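Local atomic coordinates of glyoxylate-induced Protein (Pseudomonas aeruginosa, PDB entry 1SQ4), a protein that is of unproven function but may act as a ureidoglycine aminohydrolase, and is built from two cupin domains. Residues A[30-35]-A[230-235]; A[68-73]-A[215-220]; A[120-125]-A[151-156]; A[238-243]-A[258-263]. All coordinates share one frame; numbering follows the deposited sequence.

Contact 1: A[30-35]-A[230-235]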
loop_
_atom_site.group_PDB
_atom_site.type_symbol
_atom_site.label_atom_id
_atom_site.label_comp_id
_atom_site.label_asym_id
_atom_site.label_seq_id
_atom_site.Cartn_x
_atom_site.Cartn_y
_atom_site.Cartn_z
ATOM N N TYR A 30 -3.059 15.663 -3.382
ATOM C CA TYR A 30 -3.666 16.648 -2.530
ATOM C C TYR A 30 -3.160 16.592 -1.097
ATOM O O TYR A 30 -2.391 15.701 -0.714
ATOM C CB TYR A 30 -5.185 16.475 -2.559
ATOM C CG TYR A 30 -5.641 15.163 -1.993
ATOM C CD1 TYR A 30 -5.621 14.002 -2.758
ATOM C CD2 TYR A 30 -6.058 15.076 -0.669
ATOM C CE1 TYR A 30 -6.007 12.784 -2.215
ATOM C CE2 TYR A 30 -6.445 13.870 -0.112
ATOM C CZ TYR A 30 -6.417 12.726 -0.890
ATOM O OH TYR A 30 -6.799 11.527 -0.338
ATOM N N ALA A 31 -3.602 17.579 -0.322
ATOM C CA ALA A 31 -3.252 17.716 1.086
ATOM C C ALA A 31 -4.428 18.347 1.825
ATOM O O ALA A 31 -4.950 19.370 1.393
ATOM C CB ALA A 31 -2.028 18.600 1.231
ATOM N N VAL A 32 -4.855 17.723 2.917
ATOM C CA VAL A 32 -5.942 18.261 3.724
ATOM C C VAL A 32 -5.362 18.683 5.050
ATOM O O VAL A 32 -4.674 17.901 5.701
ATOM C CB VAL A 32 -7.023 17.228 4.063
ATOM C CG1 VAL A 32 -8.145 17.919 4.802
ATOM C CG2 VAL A 32 -7.534 16.536 2.818
ATOM N N ILE A 33 -5.643 19.913 5.455
ATOM C CA ILE A 33 -5.143 20.424 6.729
ATOM C C ILE A 33 -6.304 20.877 7.615
ATOM O O ILE A 33 -6.980 21.869 7.319
ATOM C CB ILE A 33 -4.219 21.618 6.520
ATOM C CG1 ILE A 33 -3.240 21.313 5.399
ATOM C CG2 ILE A 33 -3.453 21.913 7.809
ATOM C CD1 ILE A 33 -2.462 22.528 5.022
ATOM N N PRO A 34 -6.553 20.147 8.710
ATOM C CA PRO A 34 -7.620 20.428 9.674
ATOM C C PRO A 34 -7.438 21.736 10.403
ATOM O O PRO A 34 -6.321 22.232 10.548
ATOM C CB PRO A 34 -7.530 19.259 10.644
ATOM C CG PRO A 34 -7.032 18.174 9.799
ATOM C CD PRO A 34 -5.938 18.849 9.007
ATOM N N LYS A 35 -8.543 22.277 10.889
ATOM C CA LYS A 35 -8.494 23.525 11.623
ATOM C C LYS A 35 -7.722 23.377 12.933
ATOM O O LYS A 35 -7.206 24.359 13.450
ATOM C CB LYS A 35 -9.914 24.027 11.896
ATOM C CG LYS A 35 -10.793 23.039 12.624
ATOM C CD LYS A 35 -12.225 23.481 12.522
ATOM C CE LYS A 35 -12.773 23.825 13.870
ATOM N NZ LYS A 35 -12.779 22.600 14.690
ATOM N N ASP A 230 -10.671 9.842 -3.259
ATOM C CA ASP A 230 -10.757 9.793 -1.800
ATOM C C ASP A 230 -11.783 10.751 -1.210
ATOM O O ASP A 230 -11.665 11.960 -1.360
ATOM C CB ASP A 230 -9.391 10.098 -1.182
ATOM C CG ASP A 230 -8.398 8.971 -1.364
ATOM O OD1 ASP A 230 -7.181 9.229 -1.268
ATOM O OD2 ASP A 230 -8.823 7.826 -1.593
ATOM N N TRP A 231 -12.795 10.214 -0.540
ATOM C CA TRP A 231 -13.793 11.066 0.080
ATOM C C TRP A 231 -13.316 11.459 1.480
ATOM O O TRP A 231 -12.872 10.610 2.262
ATOM C CB TRP A 231 -15.136 10.352 0.191
ATOM C CG TRP A 231 -15.831 10.089 -1.119
ATOM C CD1 TRP A 231 -15.787 8.940 -1.855
ATOM C CD2 TRP A 231 -16.726 10.973 -1.810
ATOM N NE1 TRP A 231 -16.608 9.051 -2.955
ATOM C CE2 TRP A 231 -17.192 10.288 -2.952
ATOM C CE3 TRP A 231 -17.178 12.276 -1.570
ATOM C CZ2 TRP A 231 -18.088 10.860 -3.855
ATOM C CZ3 TRP A 231 -18.072 12.847 -2.468
ATOM C CH2 TRP A 231 -18.516 12.138 -3.597
ATOM N N VAL A 232 -13.394 12.749 1.790
ATOM C CA VAL A 232 -12.986 13.229 3.100
ATOM C C VAL A 232 -13.964 14.272 3.643
ATOM O O VAL A 232 -14.425 15.147 2.920
ATOM C CB VAL A 232 -11.526 13.810 3.078
ATOM C CG1 VAL A 232 -10.538 12.710 2.696
ATOM C CG2 VAL A 232 -11.408 14.959 2.097
ATOM N N GLU A 233 -14.314 14.147 4.914
ATOM C CA GLU A 233 -15.210 15.104 5.519
ATOM C C GLU A 233 -14.409 16.357 5.801
ATOM O O GLU A 233 -13.277 16.279 6.283
ATOM C CB GLU A 233 -15.777 14.564 6.830
ATOM C CG GLU A 233 -16.966 13.636 6.670
ATOM C CD GLU A 233 -17.609 13.280 7.998
ATOM O OE1 GLU A 233 -16.988 12.531 8.787
ATOM O OE2 GLU A 233 -18.737 13.763 8.256
ATOM N N VAL A 234 -14.987 17.509 5.486
ATOM C CA VAL A 234 -14.325 18.782 5.736
ATOM C C VAL A 234 -15.328 19.750 6.341
ATOM O O VAL A 234 -16.518 19.665 6.059
ATOM C CB VAL A 234 -13.766 19.391 4.439
ATOM C CG1 VAL A 234 -12.681 18.481 3.856
ATOM C CG2 VAL A 234 -14.892 19.603 3.443
ATOM N N GLU A 235 -14.851 20.666 7.175
ATOM C CA GLU A 235 -15.732 21.645 7.807
ATOM C C GLU A 235 -15.057 23.014 7.812
ATOM O O GLU A 235 -13.903 23.135 7.406
ATOM C CB GLU A 235 -16.038 21.222 9.240
ATOM C CG GLU A 235 -14.789 21.068 10.087
ATOM C CD GLU A 235 -15.087 20.732 11.531
ATOM O OE1 GLU A 235 -14.115 20.609 12.309
ATOM O OE2 GLU A 235 -16.280 20.591 11.890
#
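Tyr30 and Val32 turn toward the strand 230-235 and form the closely packed part of this contact. The Tyr30 hydroxyl donates to Asp230 OD1 (OH to OD1 2.5 Å), a carboxylate oxygen that offers its anti lone pair at the edge of the ring. The two flat groups are steeply turned, 74° apart. Next to them the branches of two valines meet, Val32 CG2 lying 4.2 Å from Val232 CG2. The other end is looser and partly open to solvent. There Lys35, bent at chi3 and chi4, crosses the extended Glu235 side chain at about a right angle, and its NZ makes only a weak hydrogen bond within a salt bridge, 3.4 Å from Glu235 OE1. The segments run in nearly the same direction, 24° apart, but their strands belong to different sheets of the second cupin domain, joined here by side chains. Strand 30-33 pairs with strands 25-26 and 239-244, while 230-235 pairs with 222-227, whose Leu227 packs against Tyr30.

Contact 2: A[68-73]-A[215-220]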
loop_
_atom_site.group_PDB
_atom_site.type_symbol
_atom_site.label_atom_id
_atom_site.label_comp_id
_atom_site.label_asym_id
_atom_site.label_seq_id
_atom_site.Cartn_x
_atom_site.Cartn_y
_atom_site.Cartn_z
ATOM N N PHE A 68 1.561 30.909 -4.162
ATOM C CA PHE A 68 0.771 31.699 -3.236
ATOM C C PHE A 68 1.229 31.552 -1.801
ATOM O O PHE A 68 1.937 30.613 -1.438
ATOM C CB PHE A 68 -0.707 31.295 -3.321
ATOM C CG PHE A 68 -1.401 31.750 -4.574
ATOM C CD1 PHE A 68 -1.676 33.099 -4.786
ATOM C CD2 PHE A 68 -1.819 30.828 -5.521
ATOM C CE1 PHE A 68 -2.365 33.526 -5.932
ATOM C CE2 PHE A 68 -2.505 31.240 -6.665
ATOM C CZ PHE A 68 -2.781 32.597 -6.871
ATOM N N SER A 69 0.816 32.513 -0.993
ATOM C CA SER A 69 1.112 32.514 0.420
ATOM C C SER A 69 -0.182 33.020 1.058
ATOM O O SER A 69 -0.804 33.970 0.576
ATOM C CB SER A 69 2.299 33.435 0.719
ATOM O OG SER A 69 1.905 34.635 1.352
ATOM N N GLN A 70 -0.614 32.352 2.116
ATOM C CA GLN A 70 -1.837 32.733 2.794
ATOM C C GLN A 70 -1.574 32.848 4.286
ATOM O O GLN A 70 -0.899 32.001 4.869
ATOM C CB GLN A 70 -2.911 31.680 2.524
ATOM C CG GLN A 70 -4.174 31.833 3.335
ATOM C CD GLN A 70 -5.176 30.715 3.068
ATOM O OE1 GLN A 70 -4.813 29.636 2.581
ATOM N NE2 GLN A 70 -6.441 30.963 3.399
ATOM N N TYR A 71 -2.078 33.906 4.904
ATOM C CA TYR A 71 -1.904 34.058 6.343
ATOM C C TYR A 71 -3.266 34.362 6.957
ATOM O O TYR A 71 -4.153 34.890 6.287
ATOM C CB TYR A 71 -0.978 35.224 6.691
ATOM C CG TYR A 71 0.303 35.356 5.912
ATOM C CD1 TYR A 71 1.032 34.239 5.515
ATOM C CD2 TYR A 71 0.847 36.614 5.670
ATOM C CE1 TYR A 71 2.276 34.374 4.906
ATOM C CE2 TYR A 71 2.088 36.756 5.065
ATOM C CZ TYR A 71 2.798 35.628 4.690
ATOM O OH TYR A 71 4.047 35.751 4.138
ATOM N N ILE A 72 -3.436 34.021 8.227
ATOM C CA ILE A 72 -4.681 34.325 8.911
ATOM C C ILE A 72 -4.226 35.163 10.096
ATOM O O ILE A 72 -3.764 34.646 11.121
ATOM C CB ILE A 72 -5.446 33.047 9.359
ATOM C CG1 ILE A 72 -5.914 32.260 8.130
ATOM C CG2 ILE A 72 -6.689 33.427 10.141
ATOM C CD1 ILE A 72 -6.709 30.994 8.447
ATOM N N VAL A 73 -4.339 36.476 9.916
ATOM C CA VAL A 73 -3.895 37.449 10.899
ATOM C C VAL A 73 -4.887 37.873 11.962
ATOM O O VAL A 73 -6.030 38.184 11.677
ATOM C CB VAL A 73 -3.379 38.698 10.190
ATOM C CG1 VAL A 73 -2.894 39.709 11.205
ATOM C CG2 VAL A 73 -2.263 38.309 9.245
ATOM N N GLY A 215 -5.634 26.603 -3.835
ATOM C CA GLY A 215 -6.041 26.305 -2.480
ATOM C C GLY A 215 -7.507 26.528 -2.236
ATOM O O GLY A 215 -8.155 27.302 -2.937
ATOM N N LEU A 216 -8.022 25.828 -1.232
ATOM C CA LEU A 216 -9.419 25.912 -0.826
ATOM C C LEU A 216 -9.454 26.057 0.677
ATOM O O LEU A 216 -8.818 25.283 1.375
ATOM C CB LEU A 216 -10.155 24.629 -1.205
ATOM C CG LEU A 216 -10.728 24.520 -2.605
ATOM C CD1 LEU A 216 -9.811 25.153 -3.624
ATOM C CD2 LEU A 216 -10.946 23.043 -2.924
ATOM N N TYR A 217 -10.189 27.044 1.176
ATOM C CA TYR A 217 -10.303 27.238 2.621
ATOM C C TYR A 217 -11.783 27.290 2.973
ATOM O O TYR A 217 -12.478 28.236 2.617
ATOM C CB TYR A 217 -9.613 28.535 3.065
ATOM C CG TYR A 217 -9.660 28.759 4.559
ATOM C CD1 TYR A 217 -10.825 29.179 5.183
ATOM C CD2 TYR A 217 -8.548 28.490 5.360
ATOM C CE1 TYR A 217 -10.893 29.324 6.561
ATOM C CE2 TYR A 217 -8.605 28.635 6.747
ATOM C CZ TYR A 217 -9.787 29.054 7.338
ATOM O OH TYR A 217 -9.858 29.216 8.702
ATOM N N VAL A 218 -12.268 26.279 3.676
ATOM C CA VAL A 218 -13.680 26.249 4.015
ATOM C C VAL A 218 -14.046 27.356 4.997
ATOM O O VAL A 218 -13.589 27.366 6.135
ATOM C CB VAL A 218 -14.073 24.883 4.605
ATOM C CG1 VAL A 218 -15.578 24.798 4.757
ATOM C CG2 VAL A 218 -13.561 23.772 3.704
ATOM N N LEU A 219 -14.877 28.287 4.540
ATOM C CA LEU A 219 -15.315 29.394 5.371
ATOM C C LEU A 219 -16.526 29.030 6.221
ATOM O O LEU A 219 -16.667 29.496 7.351
ATOM C CB LEU A 219 -15.671 30.618 4.516
ATOM C CG LEU A 219 -14.517 31.419 3.912
ATOM C CD1 LEU A 219 -15.054 32.625 3.170
ATOM C CD2 LEU A 219 -13.561 31.846 5.017
ATOM N N GLU A 220 -17.396 28.192 5.681
ATOM C CA GLU A 220 -18.598 27.820 6.390
ATOM C C GLU A 220 -19.173 26.502 5.939
ATOM O O GLU A 220 -19.107 26.155 4.762
ATOM C CB GLU A 220 -19.636 28.909 6.187
ATOM C CG GLU A 220 -21.019 28.552 6.625
ATOM C CD GLU A 220 -22.007 29.623 6.239
ATOM O OE1 GLU A 220 -21.943 30.085 5.074
ATOM O OE2 GLU A 220 -22.846 30.006 7.092
#
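The interface between the two cupin domains of this bicupin runs through a small buried cluster in which Gln70 and Ile72 of one domain meet Tyr217 of the other. Both residues of strand 69-76 point toward the opposing strand, and Tyr217 points back at them. Two different partners approach the ring obliquely from the same side of its plane, one near its root and one near the phenol end. Near the root, the Gln70 amide crosses the side chain at about a right angle, with NE2 3.8 Å from Tyr217 CD2 and the amide and ring planes 68° apart. This is a van der Waals approach, because the amide spends its polar atoms elsewhere: OE1 is hydrogen-bonded to Tyr263 OH and NE2 to His139 ND1, which together fix the rotation of the group. Near the phenol end, the Ile72 side chain points against that of Tyr217. Its CG1 branch, placed anti to the carbonyl carbon (chi1 -66°) and extended beyond, carries CD1 to 3.5 Å from Tyr217 CE2 and 3.6 Å from Tyr217 OH. His139 also meets the Tyr217 ring edge-to-face, so the ring is touched by both polar and apolar groups of the first domain. Strand 69-76 runs between 52-57 and 136-144 in its sheet, and strand 212-220 between 239-244 and 258-265 in the other.

Contact 3: A[120-125]-A[151-156]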
loop_
_atom_site.group_PDB
_atom_site.type_symbol
_atom_site.label_atom_id
_atom_site.label_comp_id
_atom_site.label_asym_id
_atom_site.label_seq_id
_atom_site.Cartn_x
_atom_site.Cartn_y
_atom_site.Cartn_z
ATOM N N ILE A 120 -5.190 44.588 -3.293
ATOM C CA ILE A 120 -4.105 45.537 -3.257
ATOM C C ILE A 120 -3.169 45.191 -4.380
ATOM O O ILE A 120 -2.675 44.082 -4.444
ATOM C CB ILE A 120 -3.374 45.418 -1.929
ATOM C CG1 ILE A 120 -4.380 45.560 -0.791
ATOM C CG2 ILE A 120 -2.292 46.454 -1.816
ATOM C CD1 ILE A 120 -3.745 45.422 0.561
ATOM N N PRO A 121 -2.959 46.122 -5.322
ATOM C CA PRO A 121 -2.062 45.903 -6.465
ATOM C C PRO A 121 -0.592 45.958 -6.055
ATOM O O PRO A 121 -0.235 46.595 -5.065
ATOM C CB PRO A 121 -2.457 47.014 -7.440
ATOM C CG PRO A 121 -2.966 48.090 -6.541
ATOM C CD PRO A 121 -3.787 47.319 -5.536
ATOM N N PRO A 122 0.282 45.302 -6.825
ATOM C CA PRO A 122 1.714 45.273 -6.520
ATOM C C PRO A 122 2.354 46.635 -6.337
ATOM O O PRO A 122 2.138 47.542 -7.135
ATOM C CB PRO A 122 2.296 44.493 -7.691
ATOM C CG PRO A 122 1.392 44.859 -8.810
ATOM C CD PRO A 122 0.023 44.827 -8.192
ATOM N N GLY A 123 3.137 46.759 -5.266
ATOM C CA GLY A 123 3.812 48.003 -4.958
ATOM C C GLY A 123 2.879 49.076 -4.419
ATOM O O GLY A 123 3.309 50.182 -4.113
ATOM N N ALA A 124 1.599 48.763 -4.283
ATOM C CA ALA A 124 0.659 49.758 -3.788
ATOM C C ALA A 124 0.851 50.074 -2.310
ATOM O O ALA A 124 1.015 49.175 -1.483
ATOM C CB ALA A 124 -0.771 49.302 -4.046
ATOM N N ASP A 125 0.834 51.359 -1.975
ATOM C CA ASP A 125 0.991 51.757 -0.583
ATOM C C ASP A 125 -0.327 51.620 0.151
ATOM O O ASP A 125 -1.385 51.988 -0.362
ATOM C CB ASP A 125 1.469 53.201 -0.465
ATOM C CG ASP A 125 2.819 53.416 -1.090
ATOM O OD1 ASP A 125 3.728 52.578 -0.859
ATOM O OD2 ASP A 125 2.977 54.434 -1.805
ATOM N N VAL A 151 -0.316 45.433 -20.983
ATOM C CA VAL A 151 -1.395 45.302 -20.033
ATOM C C VAL A 151 -1.049 46.093 -18.796
ATOM O O VAL A 151 -0.004 45.880 -18.184
ATOM C CB VAL A 151 -1.623 43.846 -19.672
ATOM C CG1 VAL A 151 -2.802 43.732 -18.732
ATOM C CG2 VAL A 151 -1.871 43.045 -20.944
ATOM N N PRO A 152 -1.912 47.047 -18.430
ATOM C CA PRO A 152 -1.693 47.884 -17.250
ATOM C C PRO A 152 -1.992 47.154 -15.948
ATOM O O PRO A 152 -2.798 46.224 -15.918
ATOM C CB PRO A 152 -2.645 49.047 -17.486
ATOM C CG PRO A 152 -3.781 48.391 -18.212
ATOM C CD PRO A 152 -3.064 47.534 -19.211
ATOM N N LEU A 153 -1.340 47.579 -14.873
ATOM C CA LEU A 153 -1.553 46.971 -13.558
ATOM C C LEU A 153 -3.006 47.059 -13.143
ATOM O O LEU A 153 -3.713 48.006 -13.498
ATOM C CB LEU A 153 -0.735 47.686 -12.501
ATOM C CG LEU A 153 0.772 47.712 -12.647
ATOM C CD1 LEU A 153 1.294 48.829 -11.782
ATOM C CD2 LEU A 153 1.374 46.377 -12.248
ATOM N N PRO A 154 -3.470 46.079 -12.367
ATOM C CA PRO A 154 -4.856 46.072 -11.910
ATOM C C PRO A 154 -5.057 47.155 -10.869
ATOM O O PRO A 154 -4.148 47.456 -10.091
ATOM C CB PRO A 154 -5.024 44.669 -11.349
ATOM C CG PRO A 154 -3.665 44.359 -10.838
ATOM C CD PRO A 154 -2.759 44.873 -11.926
ATOM N N GLU A 155 -6.238 47.763 -10.871
ATOM C CA GLU A 155 -6.541 48.826 -9.914
ATOM C C GLU A 155 -7.181 48.249 -8.668
ATOM O O GLU A 155 -7.943 47.290 -8.741
ATOM C CB GLU A 155 -7.457 49.875 -10.552
ATOM C CG GLU A 155 -6.701 50.915 -11.385
ATOM C CD GLU A 155 -7.582 51.599 -12.417
ATOM O OE1 GLU A 155 -8.270 50.883 -13.189
ATOM O OE2 GLU A 155 -7.578 52.852 -12.475
ATOM N N ALA A 156 -6.842 48.834 -7.525
ATOM C CA ALA A 156 -7.366 48.405 -6.240
ATOM C C ALA A 156 -8.859 48.632 -6.156
ATOM O O ALA A 156 -9.454 49.282 -7.008
ATOM C CB ALA A 156 -6.688 49.159 -5.124
#
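Pro121 lays its ring against the backbone and side chain of the segment 151-156, overlapping Ala156 at one ring atom and the Pro154 carbonyl at another. Its CD comes within 3.5 Å of Ala156 CB, while its CB lies 3.2 Å from Pro154 O. The two proline rings themselves are more distant, with Pro121 CB 4.5 Å from Pro154 CG. Pro122 extends the apolar surface outward: its CG meets one methyl branch of Leu153, CD2, at 3.8 Å, the side chains running obliquely to one another. Leu153 is exposed, whereas Pro121 and Pro154 are buried, so the contact passes from the interior to the surface within a few residues. No hydrogen bond joins the segments. Instead, the proline-rich chain is shaped from within by a type II beta turn from Pro121 to Ala124, closed by Ala124 N to Pro121 O at 2.9 Å, with Gly123 taking the positive phi (74°) that the turn demands. Tyr145 packs on both Leu153 and Pro154. The contact lies at the ends of two neighbouring antiparallel strands of the six-stranded sheet: the loop 120-125 leaves strand 116-120, and the loop 151-156 leads into strand 157-160, with Leu105 of strand 101-105 touching both Ile120 and Ala156.

Contact 4: A[238-243]-A[258-263]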
loop_
_atom_site.group_PDB
_atom_site.type_symbol
_atom_site.label_atom_id
_atom_site.label_comp_id
_atom_site.label_asym_id
_atom_site.label_seq_id
_atom_site.Cartn_x
_atom_site.Cartn_y
_atom_site.Cartn_z
ATOM N N ASP A 238 -11.066 24.110 7.708
ATOM C CA ASP A 238 -10.183 23.158 7.067
ATOM C C ASP A 238 -9.693 23.741 5.757
ATOM O O ASP A 238 -10.388 24.528 5.119
ATOM C CB ASP A 238 -10.894 21.822 6.819
ATOM C CG ASP A 238 -11.281 21.113 8.113
ATOM O OD1 ASP A 238 -10.817 21.534 9.197
ATOM O OD2 ASP A 238 -12.046 20.124 8.044
ATOM N N PHE A 239 -8.479 23.352 5.384
ATOM C CA PHE A 239 -7.847 23.812 4.163
ATOM C C PHE A 239 -7.475 22.609 3.294
ATOM O O PHE A 239 -6.937 21.619 3.794
ATOM C CB PHE A 239 -6.583 24.607 4.504
ATOM C CG PHE A 239 -5.866 25.136 3.302
ATOM C CD1 PHE A 239 -6.422 26.158 2.548
ATOM C CD2 PHE A 239 -4.672 24.570 2.881
ATOM C CE1 PHE A 239 -5.811 26.606 1.396
ATOM C CE2 PHE A 239 -4.052 25.014 1.723
ATOM C CZ PHE A 239 -4.628 26.035 0.978
HETATM N N MSE A 240 -7.776 22.693 1.999
HETATM C CA MSE A 240 -7.449 21.626 1.057
HETATM C C MSE A 240 -6.565 22.198 -0.028
HETATM O O MSE A 240 -6.860 23.262 -0.564
HETATM C CB MSE A 240 -8.711 21.056 0.400
HETATM C CG MSE A 240 -9.747 20.482 1.358
HETATM SE SE MSE A 240 -11.404 20.018 0.448
HETATM C CE MSE A 240 -12.013 21.761 -0.065
ATOM N N TRP A 241 -5.488 21.497 -0.350
ATOM C CA TRP A 241 -4.585 21.939 -1.400
ATOM C C TRP A 241 -4.583 20.937 -2.532
ATOM O O TRP A 241 -4.341 19.754 -2.306
ATOM C CB TRP A 241 -3.163 22.089 -0.874
ATOM C CG TRP A 241 -2.196 22.397 -1.966
ATOM C CD1 TRP A 241 -1.352 21.532 -2.576
ATOM C CD2 TRP A 241 -2.045 23.651 -2.641
ATOM N NE1 TRP A 241 -0.678 22.163 -3.595
ATOM C CE2 TRP A 241 -1.082 23.467 -3.653
ATOM C CE3 TRP A 241 -2.627 24.914 -2.480
ATOM C CZ2 TRP A 241 -0.697 24.489 -4.510
ATOM C CZ3 TRP A 241 -2.248 25.931 -3.328
ATOM C CH2 TRP A 241 -1.285 25.716 -4.327
ATOM N N LEU A 242 -4.838 21.417 -3.746
ATOM C CA LEU A 242 -4.871 20.565 -4.933
ATOM C C LEU A 242 -3.664 20.770 -5.848
ATOM O O LEU A 242 -3.296 21.903 -6.146
ATOM C CB LEU A 242 -6.156 20.811 -5.709
ATOM C CG LEU A 242 -7.383 20.156 -5.076
ATOM C CD1 LEU A 242 -8.295 21.180 -4.445
ATOM C CD2 LEU A 242 -8.120 19.387 -6.169
ATOM N N ARG A 243 -3.075 19.658 -6.301
ATOM C CA ARG A 243 -1.881 19.646 -7.153
ATOM C C ARG A 243 -2.049 20.013 -8.619
ATOM O O ARG A 243 -1.233 20.771 -9.168
ATOM C CB ARG A 243 -1.186 18.278 -7.090
ATOM C CG ARG A 243 0.008 18.193 -6.145
ATOM C CD ARG A 243 1.357 18.141 -6.872
ATOM N NE ARG A 243 2.476 18.212 -5.935
ATOM C CZ ARG A 243 2.758 17.268 -5.043
ATOM N NH1 ARG A 243 3.790 17.409 -4.214
ATOM N NH2 ARG A 243 2.014 16.173 -4.994
ATOM N N PHE A 258 -22.627 25.555 2.462
ATOM C CA PHE A 258 -21.239 25.092 2.551
ATOM C C PHE A 258 -20.428 25.910 1.567
ATOM O O PHE A 258 -20.707 25.880 0.373
ATOM C CB PHE A 258 -21.139 23.614 2.169
ATOM C CG PHE A 258 -19.729 23.132 1.997
ATOM C CD1 PHE A 258 -18.864 23.065 3.085
ATOM C CD2 PHE A 258 -19.258 22.752 0.744
ATOM C CE1 PHE A 258 -17.546 22.627 2.927
ATOM C CE2 PHE A 258 -17.943 22.313 0.578
ATOM C CZ PHE A 258 -17.085 22.249 1.674
ATOM N N ARG A 259 -19.423 26.633 2.036
ATOM C CA ARG A 259 -18.671 27.442 1.095
ATOM C C ARG A 259 -17.212 27.647 1.457
ATOM O O ARG A 259 -16.841 27.601 2.624
ATOM C CB ARG A 259 -19.391 28.790 0.891
ATOM C CG ARG A 259 -19.811 29.528 2.169
ATOM C CD ARG A 259 -20.943 30.548 1.930
ATOM N NE ARG A 259 -20.647 31.520 0.876
ATOM C CZ ARG A 259 -20.512 32.828 1.071
ATOM N NH1 ARG A 259 -20.645 33.337 2.286
ATOM N NH2 ARG A 259 -20.236 33.630 0.053
ATOM N N TYR A 260 -16.369 27.844 0.454
ATOM C CA TYR A 260 -14.974 28.038 0.744
ATOM C C TYR A 260 -14.296 29.063 -0.107
ATOM O O TYR A 260 -14.656 29.280 -1.259
ATOM C CB TYR A 260 -14.214 26.722 0.642
ATOM C CG TYR A 260 -14.413 25.973 -0.651
ATOM C CD1 TYR A 260 -15.159 24.790 -0.680
ATOM C CD2 TYR A 260 -13.812 26.403 -1.840
ATOM C CE1 TYR A 260 -15.297 24.053 -1.849
ATOM C CE2 TYR A 260 -13.945 25.664 -3.020
ATOM C CZ TYR A 260 -14.686 24.493 -3.011
ATOM O OH TYR A 260 -14.806 23.734 -4.152
ATOM N N LEU A 261 -13.307 29.704 0.491
ATOM C CA LEU A 261 -12.513 30.714 -0.178
ATOM C C LEU A 261 -11.546 29.966 -1.089
ATOM O O LEU A 261 -10.950 28.971 -0.685
ATOM C CB LEU A 261 -11.749 31.509 0.874
ATOM C CG LEU A 261 -10.743 32.538 0.394
ATOM C CD1 LEU A 261 -11.464 33.760 -0.146
ATOM C CD2 LEU A 261 -9.845 32.917 1.555
ATOM N N LEU A 262 -11.391 30.444 -2.316
ATOM C CA LEU A 262 -10.504 29.804 -3.280
ATOM C C LEU A 262 -9.625 30.814 -3.996
ATOM O O LEU A 262 -10.088 31.882 -4.405
ATOM C CB LEU A 262 -11.343 29.040 -4.311
ATOM C CG LEU A 262 -10.644 28.360 -5.499
ATOM C CD1 LEU A 262 -11.600 27.359 -6.115
ATOM C CD2 LEU A 262 -10.197 29.377 -6.536
ATOM N N TYR A 263 -8.355 30.466 -4.158
ATOM C CA TYR A 263 -7.412 31.334 -4.857
ATOM C C TYR A 263 -6.619 30.541 -5.881
ATOM O O TYR A 263 -6.204 29.416 -5.614
ATOM C CB TYR A 263 -6.472 32.035 -3.864
ATOM C CG TYR A 263 -5.786 31.146 -2.843
ATOM C CD1 TYR A 263 -4.536 30.586 -3.093
ATOM C CD2 TYR A 263 -6.370 30.911 -1.600
ATOM C CE1 TYR A 263 -3.878 29.819 -2.119
ATOM C CE2 TYR A 263 -5.730 30.147 -0.621
ATOM C CZ TYR A 263 -4.486 29.606 -0.881
ATOM O OH TYR A 263 -3.855 28.867 0.105
#
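With CG anti to the backbone N (chi1 -179°), Phe239 reaches across to Tyr263, whose own CG sits between the backbone N and the carbonyl carbon (chi1 50°). The two side chains cross at about a right angle, the Tyr263 hydroxyl meeting the CE1-CZ end of the phenyl obliquely, with Tyr263 OH 3.1 Å from Phe239 CZ. Two residues on, Trp241 borders the same ring: Tyr263 CE1 lies at the edge of the indole, 4.4 Å from Trp241 CZ3. The tyrosine hydroxyl has its polar partner in Gln70, and Phe68 adds an edge-to-face stack. On the other face of the strand, the CE of selenomethionine Met240 lies 4.4 Å from Tyr260 CE1, oblique to the ring; Tyr260 OH is hydrogen-bonded to Tyr225 OH. Alternate residues thus serve two aromatic groups, one facing the other cupin domain and one inside the barrel. The axes of the short segments come to 9.3 Å because strand 212-220 lies between them and pairs with both; they cross at 46°.

How the contacts relate
Contacts 1, 2 and 4 gather around the eight-stranded sheet of the second cupin domain, whereas contact 3 lies at the edge of the first, its centre about 34 Å from that of contact 1. Contacts 2 and 4 are closest, centres about 7 Å apart, and strand 212-220 of contact 2 lies between the two strands of contact 4; contact 1 joins contact 4 through the pairing of strands 30-33 and 239-244. Along the chain, contact 3 is nested within the loop closed by contact 2, itself nested in that of contact 1, and contact 4 follows in series. Strand 30-33, with 25-26 outside it, would link the early chain to the second domain; contact 2 joins the two domains directly.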